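Local coordinates for putative sugar binding protein (Salmonella enterica subsp. enterica serovar Typhimurium, PDB 3KNZ) that is a putative sugar-binding protein, probably recognising a phosphosugar-like carbohydrate derivative through its SIS domains, at residues Arg194-Leu205 and Phe318-Glu328. Numbering follows the deposited sequence.
Sequences RMEKTFNHLPAL and FVNDEDFAVFE
Phe199 directs its ring edge at the face of Phe327 in a T-shaped stack, the planes 80° apart and the centroids separated by 5.0 Å. One helical turn earlier, Met195 CG lies 3.6 Å from the centroid of the Phe324 ring, a CH-pi contact over the face. On another flank of the helix, Val319 CG2 sits over one face of the His201 imidazole, 3.8 Å from its centroid.

The charged end centres on Arg194, whose NH1 is hydrogen-bonded to Asp321 and Asp323, while Glu322 OE2, well out of the guanidinium plane, contributes charge alone. NH1 is 2.9 Å from Asp321 OD1, with the two charged groups nearly coplanar (7°), yet the bond is weak. Asp323 OD2 receives a straighter one (N-H...O angle 149°), while OD1 pairs with Arg74. Asp321 OD1 accepts from Asp323 N, an Asx turn, and from Phe324 N, which extends it to an Asx motif.

A water lies 2.6 Å from Thr198 OG1, accepts from the Asp321 backbone N-H and donates to Glu328 OE2, 3.1 Å from the water. Glu328 OE1 in turn accepts a hydrogen bond from Val319 N, 2.9 Å away.

The arrangement anchors the loop entering C-terminal helix 326-339 against helix 185-215, which follows the first of two parallel five-stranded sheets, a tandem SIS architecture.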
# COMPACT_ATOMS: atom_id res chain seq x y z
N ARG A 194 23.53 -12.29 -16.32
CA ARG A 194 22.19 -12.70 -15.93
C ARG A 194 21.12 -11.81 -16.53
O ARG A 194 20.15 -12.30 -17.10
CB ARG A 194 22.08 -12.77 -14.40
CG ARG A 194 22.88 -13.92 -13.79
CD ARG A 194 22.31 -14.30 -12.44
NE ARG A 194 22.80 -13.48 -11.34
CZ ARG A 194 22.09 -13.15 -10.26
NH1 ARG A 194 20.80 -13.47 -10.16
NH2 ARG A 194 22.65 -12.43 -9.31
N MSE A 195 21.30 -10.49 -16.41
CA MSE A 195 20.33 -9.55 -16.97
C MSE A 195 20.21 -9.77 -18.46
O MSE A 195 19.11 -9.85 -19.00
CB MSE A 195 20.74 -8.10 -16.68
CG MSE A 195 20.58 -7.70 -15.21
SE MSE A 195 21.34 -5.96 -14.87
CE MSE A 195 21.06 -5.85 -12.96
N GLU A 196 21.37 -9.87 -19.11
CA GLU A 196 21.45 -10.09 -20.55
C GLU A 196 20.81 -11.42 -20.96
O GLU A 196 20.16 -11.50 -21.99
CB GLU A 196 22.92 -10.05 -20.98
CG GLU A 196 23.15 -10.24 -22.46
CD GLU A 196 24.62 -10.41 -22.82
OE1 GLU A 196 25.42 -10.88 -21.97
OE2 GLU A 196 24.98 -10.09 -23.97
N LYS A 197 20.98 -12.46 -20.16
CA LYS A 197 20.37 -13.74 -20.49
C LYS A 197 18.85 -13.62 -20.43
O LYS A 197 18.15 -14.08 -21.33
CB LYS A 197 20.86 -14.85 -19.57
CG LYS A 197 20.35 -16.24 -19.96
CD LYS A 197 20.85 -17.31 -18.99
CE LYS A 197 20.25 -18.68 -19.30
NZ LYS A 197 20.65 -19.70 -18.28
N THR A 198 18.33 -12.99 -19.37
CA THR A 198 16.89 -12.78 -19.24
C THR A 198 16.37 -11.95 -20.42
O THR A 198 15.37 -12.31 -21.04
CB THR A 198 16.51 -12.11 -17.89
OG1 THR A 198 16.81 -13.00 -16.80
CG2 THR A 198 15.02 -11.79 -17.84
N PHE A 199 17.06 -10.86 -20.75
CA PHE A 199 16.61 -10.02 -21.85
C PHE A 199 16.58 -10.76 -23.19
O PHE A 199 15.65 -10.59 -23.98
CB PHE A 199 17.41 -8.71 -21.95
CG PHE A 199 17.37 -7.87 -20.69
CD1 PHE A 199 16.27 -7.91 -19.83
CD2 PHE A 199 18.38 -6.97 -20.41
CE1 PHE A 199 16.24 -7.13 -18.69
CE2 PHE A 199 18.35 -6.18 -19.28
CZ PHE A 199 17.27 -6.26 -18.42
N ASN A 200 17.59 -11.60 -23.45
CA ASN A 200 17.63 -12.38 -24.68
C ASN A 200 16.53 -13.44 -24.78
O ASN A 200 16.20 -13.89 -25.86
CB ASN A 200 18.98 -13.08 -24.83
CG ASN A 200 20.07 -12.13 -25.24
OD1 ASN A 200 19.85 -11.20 -26.02
ND2 ASN A 200 21.28 -12.37 -24.73
N HIS A 201 15.98 -13.84 -23.64
CA HIS A 201 14.92 -14.84 -23.60
C HIS A 201 13.51 -14.25 -23.71
O HIS A 201 12.53 -14.98 -23.88
CB HIS A 201 15.05 -15.71 -22.34
CG HIS A 201 16.09 -16.79 -22.45
ND1 HIS A 201 15.76 -18.11 -22.70
CD2 HIS A 201 17.44 -16.75 -22.38
CE1 HIS A 201 16.86 -18.83 -22.76
NE2 HIS A 201 17.90 -18.03 -22.57
N LEU A 202 13.40 -12.93 -23.64
CA LEU A 202 12.07 -12.28 -23.69
C LEU A 202 11.34 -12.44 -25.04
O LEU A 202 10.14 -12.67 -25.07
CB LEU A 202 12.17 -10.80 -23.30
CG LEU A 202 12.67 -10.55 -21.87
CD1 LEU A 202 12.70 -9.07 -21.54
CD2 LEU A 202 11.82 -11.30 -20.85
N PRO A 203 12.07 -12.34 -26.16
CA PRO A 203 11.37 -12.48 -27.43
C PRO A 203 10.59 -13.78 -27.55
O PRO A 203 9.47 -13.79 -28.08
CB PRO A 203 12.50 -12.43 -28.45
CG PRO A 203 13.54 -11.59 -27.79
CD PRO A 203 13.48 -11.98 -26.34
N ALA A 204 11.16 -14.87 -27.05
CA ALA A 204 10.50 -16.16 -27.10
C ALA A 204 9.27 -16.14 -26.20
O ALA A 204 8.24 -16.71 -26.53
CB ALA A 204 11.45 -17.28 -26.70
N LEU A 205 9.39 -15.46 -25.06
CA LEU A 205 8.27 -15.34 -24.10
C LEU A 205 7.13 -14.50 -24.68
O LEU A 205 5.96 -14.77 -24.41
CB LEU A 205 8.76 -14.75 -22.77
CG LEU A 205 7.72 -14.50 -21.68
CD1 LEU A 205 6.91 -15.75 -21.36
CD2 LEU A 205 8.41 -13.98 -20.44
N PHE A 318 10.71 -20.43 -18.34
CA PHE A 318 11.26 -19.16 -17.88
C PHE A 318 12.70 -19.32 -17.43
O PHE A 318 13.08 -20.38 -16.95
CB PHE A 318 10.48 -18.62 -16.67
CG PHE A 318 9.07 -18.26 -16.97
CD1 PHE A 318 8.74 -16.97 -17.34
CD2 PHE A 318 8.06 -19.21 -16.88
CE1 PHE A 318 7.43 -16.63 -17.62
CE2 PHE A 318 6.76 -18.87 -17.15
CZ PHE A 318 6.44 -17.58 -17.53
N VAL A 319 13.49 -18.27 -17.59
CA VAL A 319 14.85 -18.25 -17.08
C VAL A 319 14.77 -18.37 -15.56
O VAL A 319 15.60 -19.02 -14.93
CB VAL A 319 15.61 -16.97 -17.52
CG1 VAL A 319 16.93 -16.82 -16.77
CG2 VAL A 319 15.84 -16.98 -19.02
N ASN A 320 13.74 -17.77 -14.97
CA ASN A 320 13.51 -17.82 -13.51
C ASN A 320 14.63 -17.34 -12.61
O ASN A 320 14.83 -17.86 -11.51
CB ASN A 320 13.06 -19.22 -13.05
CG ASN A 320 11.56 -19.33 -12.86
OD1 ASN A 320 10.81 -18.37 -13.07
ND2 ASN A 320 11.12 -20.48 -12.42
N ASP A 321 15.37 -16.33 -13.06
CA ASP A 321 16.42 -15.74 -12.25
C ASP A 321 15.74 -15.18 -11.00
O ASP A 321 14.71 -14.50 -11.12
CB ASP A 321 17.10 -14.64 -13.06
CG ASP A 321 18.31 -14.08 -12.37
OD1 ASP A 321 18.17 -13.49 -11.28
OD2 ASP A 321 19.41 -14.20 -12.96
N GLU A 322 16.27 -15.47 -9.82
CA GLU A 322 15.64 -14.98 -8.59
C GLU A 322 15.57 -13.46 -8.51
O GLU A 322 14.73 -12.92 -7.79
CB GLU A 322 16.28 -15.54 -7.30
CG GLU A 322 17.69 -15.10 -7.02
CD GLU A 322 18.71 -15.86 -7.83
OE1 GLU A 322 18.30 -16.74 -8.61
OE2 GLU A 322 19.92 -15.59 -7.67
N ASP A 323 16.42 -12.76 -9.24
CA ASP A 323 16.40 -11.31 -9.20
C ASP A 323 15.75 -10.72 -10.45
O ASP A 323 14.99 -9.75 -10.37
CB ASP A 323 17.82 -10.75 -9.07
CG ASP A 323 18.48 -11.11 -7.74
OD1 ASP A 323 17.83 -10.94 -6.68
OD2 ASP A 323 19.66 -11.54 -7.75
N PHE A 324 16.00 -11.33 -11.61
CA PHE A 324 15.56 -10.74 -12.86
C PHE A 324 14.33 -11.35 -13.52
O PHE A 324 13.88 -10.87 -14.55
CB PHE A 324 16.75 -10.71 -13.83
CG PHE A 324 18.01 -10.21 -13.19
CD1 PHE A 324 18.04 -8.97 -12.56
CD2 PHE A 324 19.17 -10.98 -13.20
CE1 PHE A 324 19.20 -8.51 -11.94
CE2 PHE A 324 20.32 -10.52 -12.59
CZ PHE A 324 20.34 -9.28 -11.96
N ALA A 325 13.76 -12.38 -12.90
CA ALA A 325 12.54 -12.98 -13.43
C ALA A 325 11.40 -11.95 -13.48
O ALA A 325 10.39 -12.15 -14.15
CB ALA A 325 12.13 -14.19 -12.60
N VAL A 326 11.56 -10.85 -12.75
CA VAL A 326 10.54 -9.81 -12.75
C VAL A 326 10.30 -9.26 -14.16
O VAL A 326 9.20 -8.83 -14.50
CB VAL A 326 10.87 -8.68 -11.75
CG1 VAL A 326 10.95 -9.23 -10.33
CG2 VAL A 326 12.17 -7.98 -12.14
N PHE A 327 11.34 -9.28 -15.00
CA PHE A 327 11.21 -8.80 -16.38
C PHE A 327 10.43 -9.79 -17.26
O PHE A 327 9.95 -9.43 -18.34
CB PHE A 327 12.59 -8.55 -16.99
CG PHE A 327 13.42 -7.52 -16.26
CD1 PHE A 327 13.16 -6.16 -16.40
CD2 PHE A 327 14.51 -7.89 -15.48
CE1 PHE A 327 13.93 -5.21 -15.75
CE2 PHE A 327 15.28 -6.95 -14.84
CZ PHE A 327 14.99 -5.60 -14.96
N GLU A 328 10.31 -11.04 -16.81
CA GLU A 328 9.62 -12.09 -17.57
C GLU A 328 8.15 -12.24 -17.23
O GLU A 328 7.30 -12.26 -18.12
CB GLU A 328 10.27 -13.46 -17.32
CG GLU A 328 11.65 -13.68 -17.93
CD GLU A 328 12.16 -15.10 -17.70
OE1 GLU A 328 12.31 -15.85 -18.68
OE2 GLU A 328 12.37 -15.47 -16.53
O HOH W 1 19.10 -14.35 -16.30
O HOH W 2 14.99 -14.33 -15.45